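Local coordinates for alternansucrase (PDB 6HVG), which is a large multidomain enzyme of glycoside hydrolase family 70, combining a TIM-barrel-type catalytic domain with flanking repeats of the choline- and cell-wall-binding kind, at residues G317-Y321 / Q345-K350; Y376-Q380 / D1318-Y1324; T390-A395 / Q1284-K1288; I1079-L1084 / G1149-D1155. Numbering follows the deposited sequence.

Contact 1: residues G317-Y321 / Q345-K350; sequences GNTFY and QGHLRK
Segments of successive cell-wall-binding repeats can meet through a single backbone bond. Thr319, opening a short extended strand (phi/psi -102/139), faces Leu348 with CA atoms 5.3 Å apart, and Phe320 lies opposite His347 (5.5 Å), so the two run in opposite directions; His347 (-74/131) and Leu348 (-72/129) are extended. Leu348 N donates to Thr319 O at 2.9 Å; the same oxygen receives a CA-H...O contact from His347 CA at 3.5 Å. Leu348 (chi1 t, chi2 p) packs CB 3.9 Å from Thr319 CB. His347 (chi1 m) lies under Asn318, whose CB sits 3.9 Å from the imidazole centroid, over the face, while Asn318 ND2 is hydrogen-bonded to Asn1398. Phe320 (chi1 m) brings its CZ to 3.5 Å from His347 CE1, ring planes at 83°, and its CD1 to 3.4 Å from Gly346 O. At Gly346 (89/7) a CB would crowd Phe320 CD1. Strand 319-322 pairs antiparallel with strand 310-313, whose Phe311 touches Thr319 and Leu348, and Leu348 rests on Tyr340 and Leu342 of strand 338-342.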
loop_
_atom_site.group_PDB
_atom_site.type_symbol
_atom_site.label_atom_id
_atom_site.label_comp_id
_atom_site.label_asym_id
_atom_site.label_seq_id
_atom_site.Cartn_x
_atom_site.Cartn_y
_atom_site.Cartn_z
ATOM N N GLY A 317 -25.294 8.972 -28.407
ATOM C CA GLY A 317 -25.554 7.517 -28.410
ATOM C C GLY A 317 -27.025 7.104 -28.350
ATOM O O GLY A 317 -27.309 5.917 -28.238
ATOM N N ASN A 318 -27.936 8.080 -28.433
ATOM C CA ASN A 318 -29.368 7.849 -28.452
ATOM C C ASN A 318 -29.841 7.478 -29.831
ATOM O O ASN A 318 -29.441 8.086 -30.828
ATOM C CB ASN A 318 -30.139 9.117 -28.084
ATOM C CG ASN A 318 -29.843 9.592 -26.692
ATOM O OD1 ASN A 318 -29.227 10.621 -26.523
ATOM N ND2 ASN A 318 -30.276 8.837 -25.686
ATOM N N THR A 319 -30.742 6.516 -29.891
ATOM C CA THR A 319 -31.308 6.101 -31.153
ATOM C C THR A 319 -32.691 6.702 -31.290
ATOM O O THR A 319 -33.420 6.785 -30.306
ATOM C CB THR A 319 -31.338 4.574 -31.273
ATOM O OG1 THR A 319 -30.037 4.055 -30.948
ATOM C CG2 THR A 319 -31.724 4.159 -32.697
ATOM N N PHE A 320 -33.019 7.168 -32.494
ATOM C CA PHE A 320 -34.347 7.704 -32.808
ATOM C C PHE A 320 -34.865 6.910 -33.988
ATOM O O PHE A 320 -34.113 6.161 -34.603
ATOM C CB PHE A 320 -34.295 9.192 -33.217
ATOM C CG PHE A 320 -33.689 10.084 -32.184
ATOM C CD1 PHE A 320 -34.491 10.870 -31.368
ATOM C CD2 PHE A 320 -32.305 10.106 -31.995
ATOM C CE1 PHE A 320 -33.920 11.657 -30.377
ATOM C CE2 PHE A 320 -31.728 10.909 -31.022
ATOM C CZ PHE A 320 -32.537 11.680 -30.203
ATOM N N TYR A 321 -36.139 7.082 -34.299
ATOM C CA TYR A 321 -36.693 6.571 -35.547
ATOM C C TYR A 321 -37.320 7.735 -36.267
ATOM O O TYR A 321 -38.011 8.538 -35.658
ATOM C CB TYR A 321 -37.754 5.469 -35.321
ATOM C CG TYR A 321 -38.285 4.926 -36.628
ATOM C CD1 TYR A 321 -37.635 3.887 -37.287
ATOM C CD2 TYR A 321 -39.405 5.494 -37.229
ATOM C CE1 TYR A 321 -38.086 3.413 -38.512
ATOM C CE2 TYR A 321 -39.875 5.024 -38.448
ATOM C CZ TYR A 321 -39.212 3.982 -39.086
ATOM O OH TYR A 321 -39.681 3.536 -40.299
ATOM N N GLN A 345 -38.640 12.022 -25.244
ATOM C CA GLN A 345 -37.584 12.673 -26.015
ATOM C C GLN A 345 -37.339 12.005 -27.379
ATOM O O GLN A 345 -36.555 12.521 -28.159
ATOM C CB GLN A 345 -36.271 12.677 -25.231
ATOM C CG GLN A 345 -36.399 13.251 -23.828
ATOM C CD GLN A 345 -35.071 13.727 -23.280
ATOM O OE1 GLN A 345 -34.574 13.222 -22.273
ATOM N NE2 GLN A 345 -34.479 14.696 -23.959
ATOM N N GLY A 346 -37.985 10.864 -27.652
ATOM C CA GLY A 346 -37.773 10.093 -28.875
ATOM C C GLY A 346 -36.649 9.061 -28.782
ATOM O O GLY A 346 -36.309 8.437 -29.800
ATOM N N HIS A 347 -36.095 8.863 -27.580
ATOM C CA HIS A 347 -35.040 7.870 -27.367
ATOM C C HIS A 347 -35.596 6.441 -27.387
ATOM O O HIS A 347 -36.572 6.146 -26.730
ATOM C CB HIS A 347 -34.257 8.100 -26.051
ATOM C CG HIS A 347 -33.595 9.455 -25.959
ATOM N ND1 HIS A 347 -33.448 10.280 -27.056
ATOM C CD2 HIS A 347 -33.037 10.122 -24.914
ATOM C CE1 HIS A 347 -32.833 11.392 -26.699
ATOM N NE2 HIS A 347 -32.579 11.326 -25.406
ATOM N N LEU A 348 -34.948 5.562 -28.148
ATOM C CA LEU A 348 -35.266 4.145 -28.168
ATOM C C LEU A 348 -34.804 3.534 -26.848
ATOM O O LEU A 348 -33.659 3.715 -26.439
ATOM C CB LEU A 348 -34.560 3.473 -29.342
ATOM C CG LEU A 348 -34.712 1.959 -29.459
ATOM C CD1 LEU A 348 -36.145 1.597 -29.771
ATOM C CD2 LEU A 348 -33.766 1.396 -30.509
ATOM N N ARG A 349 -35.703 2.815 -26.186
ATOM C CA ARG A 349 -35.416 2.244 -24.864
ATOM C C ARG A 349 -35.133 0.751 -24.974
ATOM O O ARG A 349 -35.990 -0.042 -25.387
ATOM C CB ARG A 349 -36.585 2.498 -23.917
ATOM C CG ARG A 349 -37.062 3.936 -23.924
ATOM C CD ARG A 349 -35.910 4.875 -23.590
ATOM N NE ARG A 349 -35.293 4.495 -22.317
ATOM C CZ ARG A 349 -35.489 5.098 -21.146
ATOM N NH1 ARG A 349 -36.270 6.158 -21.036
ATOM N NH2 ARG A 349 -34.874 4.645 -20.060
ATOM N N LYS A 350 -33.914 0.383 -24.626
ATOM C CA LYS A 350 -33.484 -0.978 -24.661
ATOM C C LYS A 350 -33.318 -1.464 -23.238
ATOM O O LYS A 350 -33.066 -0.682 -22.341
ATOM C CB LYS A 350 -32.161 -1.077 -25.419
ATOM C CG LYS A 350 -32.200 -0.521 -26.842
ATOM C CD LYS A 350 -30.893 -0.816 -27.557
ATOM C CE LYS A 350 -30.818 -0.111 -28.892
ATOM N NZ LYS A 350 -29.408 -0.076 -29.360
#

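Contact 2: residues Y376-Q380 / D1318-Y1324; sequences YQFDQ and DGNGNWY
Residues 376-380 run as an irregular segment, in which extended residues (Phe378, -72/140) alternate with Gln377 (-94/-9) and Asp379 (-113/11), past a type I turn, Asp1318 to Gly1321, closed by a weak bond from Gly1321 N to Asp1318 O at 3.4 Å. Asp1318 N also donates to Asn1322 O at 2.9 Å. Gly1321 has phi/psi 96/2, which by itself calls for glycine, and Tyr1324 is already in the following strand. The backbones come closest at Phe378 and Asp1318, with CA atoms 6.0 Å apart.

Asp1318 (chi1 p) folds back over its own turn: its OD1 accepts weak bonds from Asn1320 N at 2.6 Å, an Asx turn, and from Asn1322 N at 3.3 Å. Its OD2 takes Tyr1324 OH at 2.7 Å and Asn1322 ND2 at 3.3 Å. The turn thus forms the tip of a beta hairpin, strands 1314-1317 and 1323-1326, of the kind that builds cell-wall-binding repeats, and an earlier part of the chain docks on it.

Across the gap, Asn1320 ND2 (chi1 m) reaches Asp379 OD2 at 3.1 Å and, weakly, Gln377 O at 2.9 Å. One water accepts from Gln377 N at 3.0 Å and donates to Tyr1324 OH at 2.8 Å. Phe378 (chi1 p) places CD2 4.1 Å from Tyr1324 CZ, and its ring stacks on Phe1294.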
loop_
_atom_site.group_PDB
_atom_site.type_symbol
_atom_site.label_atom_id
_atom_site.label_comp_id
_atom_site.label_asym_id
_atom_site.label_seq_id
_atom_site.Cartn_x
_atom_site.Cartn_y
_atom_site.Cartn_z
ATOM N N TYR A 376 -40.458 -19.324 -21.973
ATOM C CA TYR A 376 -39.327 -19.594 -21.107
ATOM C C TYR A 376 -38.039 -19.533 -21.915
ATOM O O TYR A 376 -37.981 -20.031 -22.997
ATOM C CB TYR A 376 -39.480 -20.928 -20.413
ATOM C CG TYR A 376 -40.593 -20.931 -19.377
ATOM C CD1 TYR A 376 -40.609 -20.006 -18.325
ATOM C CD2 TYR A 376 -41.623 -21.876 -19.427
ATOM C CE1 TYR A 376 -41.624 -20.030 -17.369
ATOM C CE2 TYR A 376 -42.641 -21.887 -18.491
ATOM C CZ TYR A 376 -42.636 -20.975 -17.449
ATOM O OH TYR A 376 -43.639 -20.994 -16.501
ATOM N N GLN A 377 -37.027 -18.864 -21.380
ATOM C CA GLN A 377 -35.739 -18.708 -22.048
ATOM C C GLN A 377 -34.720 -19.746 -21.664
ATOM O O GLN A 377 -33.648 -19.809 -22.273
ATOM C CB GLN A 377 -35.153 -17.327 -21.743
ATOM C CG GLN A 377 -36.019 -16.166 -22.183
ATOM C CD GLN A 377 -36.263 -16.177 -23.656
ATOM O OE1 GLN A 377 -35.374 -15.891 -24.434
ATOM N NE2 GLN A 377 -37.466 -16.517 -24.048
ATOM N N PHE A 378 -35.030 -20.543 -20.644
ATOM C CA PHE A 378 -34.154 -21.669 -20.288
ATOM C C PHE A 378 -34.265 -22.781 -21.326
ATOM O O PHE A 378 -35.341 -23.031 -21.831
ATOM C CB PHE A 378 -34.377 -22.170 -18.854
ATOM C CG PHE A 378 -35.790 -22.438 -18.515
ATOM C CD1 PHE A 378 -36.379 -23.622 -18.888
ATOM C CD2 PHE A 378 -36.531 -21.516 -17.763
ATOM C CE1 PHE A 378 -37.687 -23.880 -18.568
ATOM C CE2 PHE A 378 -37.836 -21.774 -17.421
ATOM C CZ PHE A 378 -38.422 -22.961 -17.830
ATOM N N ASP A 379 -33.127 -23.390 -21.649
ATOM C CA ASP A 379 -33.011 -24.319 -22.768
ATOM C C ASP A 379 -32.734 -25.743 -22.284
ATOM O O ASP A 379 -32.400 -26.593 -23.093
ATOM C CB ASP A 379 -31.870 -23.890 -23.747
ATOM C CG ASP A 379 -32.321 -22.856 -24.813
ATOM O OD1 ASP A 379 -33.539 -22.800 -25.140
ATOM O OD2 ASP A 379 -31.431 -22.108 -25.325
ATOM N N GLN A 380 -32.862 -26.011 -20.988
ATOM C CA GLN A 380 -32.467 -27.313 -20.419
ATOM C C GLN A 380 -33.629 -27.962 -19.633
ATOM O O GLN A 380 -33.958 -27.525 -18.552
ATOM C CB GLN A 380 -31.228 -27.134 -19.511
ATOM C CG GLN A 380 -30.671 -28.410 -18.870
ATOM C CD GLN A 380 -30.183 -29.432 -19.886
ATOM O OE1 GLN A 380 -29.331 -29.129 -20.736
ATOM N NE2 GLN A 380 -30.713 -30.663 -19.805
ATOM N N ASP A 1318 -29.256 -19.719 -15.766
ATOM C CA ASP A 1318 -29.352 -20.722 -16.813
ATOM C C ASP A 1318 -28.184 -20.641 -17.784
ATOM O O ASP A 1318 -27.293 -19.827 -17.623
ATOM C CB ASP A 1318 -30.745 -20.680 -17.515
ATOM C CG ASP A 1318 -30.905 -19.533 -18.517
ATOM O OD1 ASP A 1318 -29.912 -19.075 -19.121
ATOM O OD2 ASP A 1318 -32.059 -19.123 -18.719
ATOM N N GLY A 1319 -28.209 -21.487 -18.798
ATOM C CA GLY A 1319 -27.143 -21.575 -19.782
ATOM C C GLY A 1319 -27.039 -20.391 -20.726
ATOM O O GLY A 1319 -25.977 -20.136 -21.258
ATOM N N ASN A 1320 -28.126 -19.654 -20.910
ATOM C CA ASN A 1320 -28.124 -18.444 -21.733
ATOM C C ASN A 1320 -27.801 -17.135 -20.995
ATOM O O ASN A 1320 -27.804 -16.074 -21.592
ATOM C CB ASN A 1320 -29.480 -18.320 -22.419
ATOM C CG ASN A 1320 -29.771 -19.489 -23.274
ATOM O OD1 ASN A 1320 -29.008 -19.806 -24.178
ATOM N ND2 ASN A 1320 -30.855 -20.169 -22.968
ATOM N N GLY A 1321 -27.532 -17.204 -19.709
ATOM C CA GLY A 1321 -27.174 -16.017 -18.949
ATOM C C GLY A 1321 -28.290 -15.344 -18.203
ATOM O O GLY A 1321 -28.056 -14.348 -17.541
ATOM N N ASN A 1322 -29.496 -15.901 -18.258
ATOM C CA ASN A 1322 -30.609 -15.373 -17.490
ATOM C C ASN A 1322 -30.590 -15.832 -16.044
ATOM O O ASN A 1322 -30.175 -16.951 -15.759
ATOM C CB ASN A 1322 -31.942 -15.755 -18.130
ATOM C CG ASN A 1322 -32.032 -15.352 -19.590
ATOM O OD1 ASN A 1322 -32.070 -14.166 -19.912
ATOM N ND2 ASN A 1322 -32.062 -16.331 -20.476
ATOM N N TRP A 1323 -31.048 -14.963 -15.139
ATOM C CA TRP A 1323 -31.074 -15.269 -13.716
ATOM C C TRP A 1323 -32.485 -15.448 -13.228
ATOM O O TRP A 1323 -33.406 -14.767 -13.691
ATOM C CB TRP A 1323 -30.392 -14.160 -12.909
ATOM C CG TRP A 1323 -28.909 -14.244 -12.945
ATOM C CD1 TRP A 1323 -28.076 -13.712 -13.901
ATOM C CD2 TRP A 1323 -28.066 -14.916 -12.007
ATOM N NE1 TRP A 1323 -26.777 -13.993 -13.592
ATOM C CE2 TRP A 1323 -26.735 -14.725 -12.433
ATOM C CE3 TRP A 1323 -28.301 -15.631 -10.825
ATOM C CZ2 TRP A 1323 -25.647 -15.261 -11.747
ATOM C CZ3 TRP A 1323 -27.203 -16.144 -10.125
ATOM C CH2 TRP A 1323 -25.899 -15.960 -10.598
ATOM N N TYR A 1324 -32.640 -16.361 -12.268
ATOM C CA TYR A 1324 -33.934 -16.679 -11.652
ATOM C C TYR A 1324 -33.806 -16.772 -10.134
ATOM O O TYR A 1324 -32.724 -17.061 -9.616
ATOM C CB TYR A 1324 -34.424 -18.026 -12.183
ATOM C CG TYR A 1324 -34.446 -18.100 -13.690
ATOM C CD1 TYR A 1324 -33.322 -18.494 -14.390
ATOM C CD2 TYR A 1324 -35.580 -17.754 -14.400
ATOM C CE1 TYR A 1324 -33.324 -18.550 -15.760
ATOM C CE2 TYR A 1324 -35.602 -17.813 -15.771
ATOM C CZ TYR A 1324 -34.477 -18.208 -16.446
ATOM O OH TYR A 1324 -34.500 -18.245 -17.817
HETATM O O HOH W 1 -37.219 -18.000 -18.475
HETATM O O HOH W 2 -30.308 -23.762 -20.141
#

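Contact 3: residues T390-A395 / Q1284-K1288; sequences TPHNAA and QLQNK
Hydrogen bonding across this interface comes down to one strong backbone link: Ala395 N donates to Leu1285 O at 2.7 Å (N-H...O 153°). It forms just past a single helical turn, residues 390-393. Ala394 leaves helical geometry (phi/psi -64/158), although its N still reaches Thr390 O weakly at 3.0 Å. The partner is a tight bend in which Asn1287 N bonds Gln1284 O at 3.3 Å and Asn1287 takes a left-handed conformation (55/47).

Van der Waals contact supplies the rest. The register is close, with CA atoms 4.2 Å apart for Ala394 and Leu1285 and 5.3 Å for Pro391 and Asn1287. Ala394 CB lies 3.3 Å from Leu1285 O and 4.0 Å from Asn1287 CB. Thr390 (chi1 m) turns CG2 to Asn1287 OD1 at 3.5 Å, while its OG1 accepts from Asn387 N. Leu1285 CD1 sits 4.0 Å from Asn393 O.

Asn1287 OD1 comes 3.4 Å from Pro391 N, which has no hydrogen to give. Helix 390-393 and the residues just past it are thus joined to a bend within the glycoside hydrolase family 70 region by one main-chain hydrogen bond and the fit of Thr390, Ala394, Leu1285 and Asn1287, with no side-chain hydrogen bond or salt bridge.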
loop_
_atom_site.group_PDB
_atom_site.type_symbol
_atom_site.label_atom_id
_atom_site.label_comp_id
_atom_site.label_asym_id
_atom_site.label_seq_id
_atom_site.Cartn_x
_atom_site.Cartn_y
_atom_site.Cartn_z
ATOM N N THR A 390 -21.892 -44.445 -14.667
ATOM C CA THR A 390 -22.117 -43.906 -13.328
ATOM C C THR A 390 -21.578 -44.814 -12.212
ATOM O O THR A 390 -20.808 -44.357 -11.389
ATOM C CB THR A 390 -23.606 -43.590 -13.098
ATOM O OG1 THR A 390 -24.046 -42.653 -14.078
ATOM C CG2 THR A 390 -23.863 -43.004 -11.720
ATOM N N PRO A 391 -21.968 -46.099 -12.167
ATOM C CA PRO A 391 -21.425 -46.944 -11.094
ATOM C C PRO A 391 -19.901 -47.073 -11.099
ATOM O O PRO A 391 -19.321 -47.306 -10.046
ATOM C CB PRO A 391 -22.072 -48.325 -11.324
ATOM C CG PRO A 391 -22.630 -48.280 -12.690
ATOM C CD PRO A 391 -22.856 -46.849 -13.062
ATOM N N HIS A 392 -19.275 -46.951 -12.268
ATOM C CA HIS A 392 -17.818 -47.034 -12.379
ATOM C C HIS A 392 -17.129 -45.752 -11.869
ATOM O O HIS A 392 -16.159 -45.824 -11.128
ATOM C CB HIS A 392 -17.393 -47.323 -13.827
ATOM C CG HIS A 392 -17.959 -48.597 -14.395
ATOM N ND1 HIS A 392 -18.119 -49.750 -13.652
ATOM C CD2 HIS A 392 -18.389 -48.902 -15.644
ATOM C CE1 HIS A 392 -18.635 -50.700 -14.409
ATOM N NE2 HIS A 392 -18.802 -50.214 -15.625
ATOM N N ASN A 393 -17.631 -44.581 -12.261
ATOM C CA ASN A 393 -17.049 -43.313 -11.849
ATOM C C ASN A 393 -17.464 -42.859 -10.457
ATOM O O ASN A 393 -16.888 -41.912 -9.938
ATOM C CB ASN A 393 -17.383 -42.197 -12.838
ATOM C CG ASN A 393 -16.529 -42.241 -14.096
ATOM O OD1 ASN A 393 -15.388 -42.709 -14.080
ATOM N ND2 ASN A 393 -17.075 -41.750 -15.189
ATOM N N ALA A 394 -18.406 -43.538 -9.818
ATOM C CA ALA A 394 -18.807 -43.177 -8.463
ATOM C C ALA A 394 -17.658 -43.366 -7.478
ATOM O O ALA A 394 -16.718 -44.124 -7.715
ATOM C CB ALA A 394 -20.004 -44.002 -8.031
ATOM N N ALA A 395 -17.748 -42.666 -6.357
ATOM C CA ALA A 395 -16.742 -42.747 -5.317
ATOM C C ALA A 395 -16.722 -44.142 -4.707
ATOM O O ALA A 395 -17.782 -44.713 -4.442
ATOM C CB ALA A 395 -17.028 -41.701 -4.250
ATOM N N GLN A 1284 -24.192 -38.195 -8.315
ATOM C CA GLN A 1284 -23.446 -39.014 -9.288
ATOM C C GLN A 1284 -22.377 -39.819 -8.565
ATOM O O GLN A 1284 -22.087 -40.973 -8.938
ATOM C CB GLN A 1284 -22.676 -38.162 -10.318
ATOM C CG GLN A 1284 -23.466 -37.170 -11.123
ATOM C CD GLN A 1284 -23.767 -35.917 -10.369
ATOM O OE1 GLN A 1284 -24.028 -35.945 -9.155
ATOM N NE2 GLN A 1284 -23.766 -34.798 -11.090
ATOM N N LEU A 1285 -21.744 -39.181 -7.583
ATOM C CA LEU A 1285 -20.614 -39.763 -6.904
ATOM C C LEU A 1285 -21.013 -40.879 -5.966
ATOM O O LEU A 1285 -20.166 -41.717 -5.664
ATOM C CB LEU A 1285 -19.816 -38.702 -6.151
ATOM C CG LEU A 1285 -18.886 -37.813 -6.992
ATOM C CD1 LEU A 1285 -17.963 -38.609 -7.893
ATOM C CD2 LEU A 1285 -19.693 -36.895 -7.845
ATOM N N GLN A 1286 -22.281 -40.931 -5.554
ATOM C CA GLN A 1286 -22.788 -42.023 -4.713
ATOM C C GLN A 1286 -23.573 -43.078 -5.478
ATOM O O GLN A 1286 -24.278 -43.894 -4.882
ATOM C CB GLN A 1286 -23.685 -41.466 -3.634
ATOM C CG GLN A 1286 -23.035 -40.447 -2.732
ATOM C CD GLN A 1286 -24.014 -39.954 -1.694
ATOM O OE1 GLN A 1286 -25.134 -39.557 -2.019
ATOM N NE2 GLN A 1286 -23.615 -40.017 -0.432
ATOM N N ASN A 1287 -23.417 -43.073 -6.797
ATOM C CA ASN A 1287 -24.155 -43.964 -7.705
ATOM C C ASN A 1287 -25.641 -43.838 -7.520
ATOM O O ASN A 1287 -26.325 -44.845 -7.386
ATOM C CB ASN A 1287 -23.714 -45.430 -7.551
ATOM C CG ASN A 1287 -24.170 -46.311 -8.716
ATOM O OD1 ASN A 1287 -24.408 -45.850 -9.819
ATOM N ND2 ASN A 1287 -24.349 -47.579 -8.446
ATOM N N LYS A 1288 -26.136 -42.610 -7.465
ATOM C CA LYS A 1288 -27.548 -42.375 -7.423
ATOM C C LYS A 1288 -27.812 -41.547 -8.624
ATOM O O LYS A 1288 -26.883 -41.041 -9.231
ATOM C CB LYS A 1288 -27.949 -41.647 -6.144
ATOM C CG LYS A 1288 -27.768 -42.499 -4.907
ATOM C CD LYS A 1288 -28.453 -41.825 -3.721
ATOM C CE LYS A 1288 -28.146 -42.523 -2.391
ATOM N NZ LYS A 1288 -28.586 -43.953 -2.413
#

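Contact 4: residues I1079-L1084 / G1149-D1155; sequences ITSFEL and GMQAIAD
Four backbone hydrogen bonds set the register of two parallel strands. Phe1082 N donates to Gln1151 O at 2.7 Å, Gln1151 N to Thr1080 O at 2.9 Å, Ile1153 N to Phe1082 O at 2.9 Å and, weakly, Leu1084 N to Ile1153 O at 3.5 Å. Ser1081 thereby pairs with Gln1151 (CA-CA 4.3 Å), Phe1082 with Ala1152 (5.0 Å) and Glu1083 with Ile1153 (4.7 Å), and the short strand axes cross at -29°.

One water accepts from Ser1081 OG at 2.8 Å and donates to Gln1151 OE1 at 2.5 Å; Asn652 O and Leu655 N also hold that residue's NE2 and OE1. A second lies 2.6 Å from Glu1083 OE2 and 2.7 Å from Asp1155 OD2, themselves 4.4 Å apart. Glu1083 OE1 forms a salt bridge with Arg823 and Asp1155 OD1 one with Arg619, also a long, weak ion-pair partner of Glu1083.

The strands belong to the family's eight-stranded parallel TIM barrel, joined as a beta-alpha-beta unit through helix 1135-1147, which ends in a Schellman motif with Gly1149, at positive phi, as C-prime residue.

On the Ser1081 and Glu1083 face, Ile1153 (chi1 m, chi2 t) sets CD1 3.3 Å from Ser1081 OG and CG2 3.8 Å from Glu1083 CG. Phe1082 (chi1 t) turns the other way, onto Leu1145 of that helix. Leu1084 CD1 meets Ala1152 CB at 3.9 Å, and Ile1079 CG2 touches Met1150 SD at 3.5 Å.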
loop_
_atom_site.group_PDB
_atom_site.type_symbol
_atom_site.label_atom_id
_atom_site.label_comp_id
_atom_site.label_asym_id
_atom_site.label_seq_id
_atom_site.Cartn_x
_atom_site.Cartn_y
_atom_site.Cartn_z
ATOM N N ILE A 1079 26.386 5.844 21.758
ATOM C CA ILE A 1079 25.232 4.981 21.684
ATOM C C ILE A 1079 25.136 4.302 23.025
ATOM O O ILE A 1079 26.106 3.713 23.474
ATOM C CB ILE A 1079 25.342 3.906 20.580
ATOM C CG1 ILE A 1079 25.007 4.461 19.200
ATOM C CG2 ILE A 1079 24.317 2.795 20.810
ATOM C CD1 ILE A 1079 25.703 5.728 18.809
ATOM N N THR A 1080 23.978 4.413 23.666
ATOM C CA THR A 1080 23.713 3.693 24.897
ATOM C C THR A 1080 22.779 2.499 24.692
ATOM O O THR A 1080 22.739 1.630 25.547
ATOM C CB THR A 1080 23.106 4.617 25.955
ATOM O OG1 THR A 1080 21.892 5.186 25.459
ATOM C CG2 THR A 1080 24.098 5.700 26.321
ATOM N N SER A 1081 22.035 2.466 23.575
ATOM C CA SER A 1081 21.256 1.282 23.164
ATOM C C SER A 1081 21.322 0.989 21.663
ATOM O O SER A 1081 21.191 1.881 20.840
ATOM C CB SER A 1081 19.803 1.423 23.576
ATOM O OG SER A 1081 19.147 0.169 23.452
ATOM N N PHE A 1082 21.523 -0.278 21.322
ATOM C CA PHE A 1082 21.668 -0.722 19.947
ATOM C C PHE A 1082 20.391 -1.423 19.514
ATOM O O PHE A 1082 20.047 -2.490 20.031
ATOM C CB PHE A 1082 22.834 -1.686 19.820
ATOM C CG PHE A 1082 23.390 -1.787 18.415
ATOM C CD1 PHE A 1082 22.722 -2.510 17.438
ATOM C CD2 PHE A 1082 24.584 -1.170 18.081
ATOM C CE1 PHE A 1082 23.234 -2.597 16.165
ATOM C CE2 PHE A 1082 25.104 -1.261 16.810
ATOM C CZ PHE A 1082 24.434 -1.976 15.853
ATOM N N GLU A 1083 19.664 -0.812 18.591
ATOM C CA GLU A 1083 18.448 -1.421 18.067
ATOM C C GLU A 1083 18.857 -2.326 16.941
ATOM O O GLU A 1083 19.255 -1.863 15.875
ATOM C CB GLU A 1083 17.448 -0.365 17.585
ATOM C CG GLU A 1083 16.065 -0.911 17.317
ATOM C CD GLU A 1083 15.218 0.019 16.461
ATOM O OE1 GLU A 1083 15.205 1.244 16.728
ATOM O OE2 GLU A 1083 14.570 -0.479 15.500
ATOM N N LEU A 1084 18.791 -3.630 17.206
ATOM C CA LEU A 1084 19.124 -4.672 16.223
ATOM C C LEU A 1084 17.897 -5.002 15.396
ATOM O O LEU A 1084 16.781 -4.944 15.891
ATOM C CB LEU A 1084 19.592 -5.948 16.929
ATOM C CG LEU A 1084 20.931 -5.881 17.653
ATOM C CD1 LEU A 1084 20.898 -6.663 18.933
ATOM C CD2 LEU A 1084 22.061 -6.385 16.779
ATOM N N GLY A 1149 29.068 -1.440 27.322
ATOM C CA GLY A 1149 28.103 -0.623 28.063
ATOM C C GLY A 1149 26.923 -0.142 27.255
ATOM O O GLY A 1149 26.338 0.886 27.550
ATOM N N MET A 1150 26.562 -0.904 26.235
ATOM C CA MET A 1150 25.382 -0.617 25.419
ATOM C C MET A 1150 24.329 -1.690 25.628
ATOM O O MET A 1150 24.650 -2.847 25.873
ATOM C CB MET A 1150 25.746 -0.595 23.947
ATOM C CG MET A 1150 26.515 0.638 23.532
ATOM S SD MET A 1150 26.928 0.626 21.788
ATOM C CE MET A 1150 28.354 -0.448 21.814
ATOM N N GLN A 1151 23.073 -1.281 25.532
ATOM C CA GLN A 1151 21.944 -2.190 25.591
ATOM C C GLN A 1151 21.587 -2.747 24.222
ATOM O O GLN A 1151 21.935 -2.178 23.213
ATOM C CB GLN A 1151 20.723 -1.468 26.143
ATOM C CG GLN A 1151 20.808 -1.007 27.582
ATOM C CD GLN A 1151 19.584 -0.218 27.970
ATOM O OE1 GLN A 1151 18.472 -0.477 27.478
ATOM N NE2 GLN A 1151 19.763 0.745 28.855
ATOM N N ALA A 1152 20.872 -3.861 24.206
ATOM C CA ALA A 1152 20.398 -4.461 22.957
ATOM C C ALA A 1152 18.874 -4.485 22.930
ATOM O O ALA A 1152 18.207 -4.993 23.860
ATOM C CB ALA A 1152 20.946 -5.876 22.788
ATOM N N ILE A 1153 18.318 -3.940 21.856
ATOM C CA ILE A 1153 16.862 -3.879 21.685
ATOM C C ILE A 1153 16.373 -4.998 20.784
ATOM O O ILE A 1153 16.869 -5.183 19.672
ATOM C CB ILE A 1153 16.408 -2.516 21.118
ATOM C CG1 ILE A 1153 16.439 -1.456 22.206
ATOM C CG2 ILE A 1153 15.003 -2.590 20.590
ATOM C CD1 ILE A 1153 16.439 -0.052 21.646
ATOM N N ALA A 1154 15.383 -5.725 21.277
ATOM C CA ALA A 1154 14.712 -6.772 20.517
ATOM C C ALA A 1154 13.520 -6.195 19.784
ATOM O O ALA A 1154 12.731 -5.489 20.381
ATOM C CB ALA A 1154 14.234 -7.862 21.471
ATOM N N ASP A 1155 13.377 -6.498 18.500
ATOM C CA ASP A 1155 12.184 -6.086 17.748
ATOM C C ASP A 1155 11.050 -7.068 18.045
ATOM O O ASP A 1155 11.094 -8.216 17.634
ATOM C CB ASP A 1155 12.462 -6.019 16.235
ATOM C CG ASP A 1155 11.794 -4.819 15.566
ATOM O OD1 ASP A 1155 10.683 -4.456 15.955
ATOM O OD2 ASP A 1155 12.377 -4.225 14.650
HETATM O O HOH W 3 17.450 -1.157 25.274
HETATM O O HOH W 4 14.745 -3.117 15.387
#

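Overall arrangement
From the N terminus, contact 1 closes first, spanning just 23 intervening residues and joining consecutive binding-type repeats; it is complete before the others begin. Contact 2 then opens at 376-380 and contact 3 at 390-395, and both wait some 900 residues for their partners. Within those spans contact 4 opens and closes, a local strand pairing in the barrel. Contact 3 then ties the short helix 390-393 to a late bend of the family 70 region, and contact 2 ties the loop at 376-380 to the tip of the hairpin of strands 1314-1317 and 1323-1326, so 4 lies within 3, and 3 within 2, with no crossing. The centres of contacts 2 and 3 are 28 Å apart.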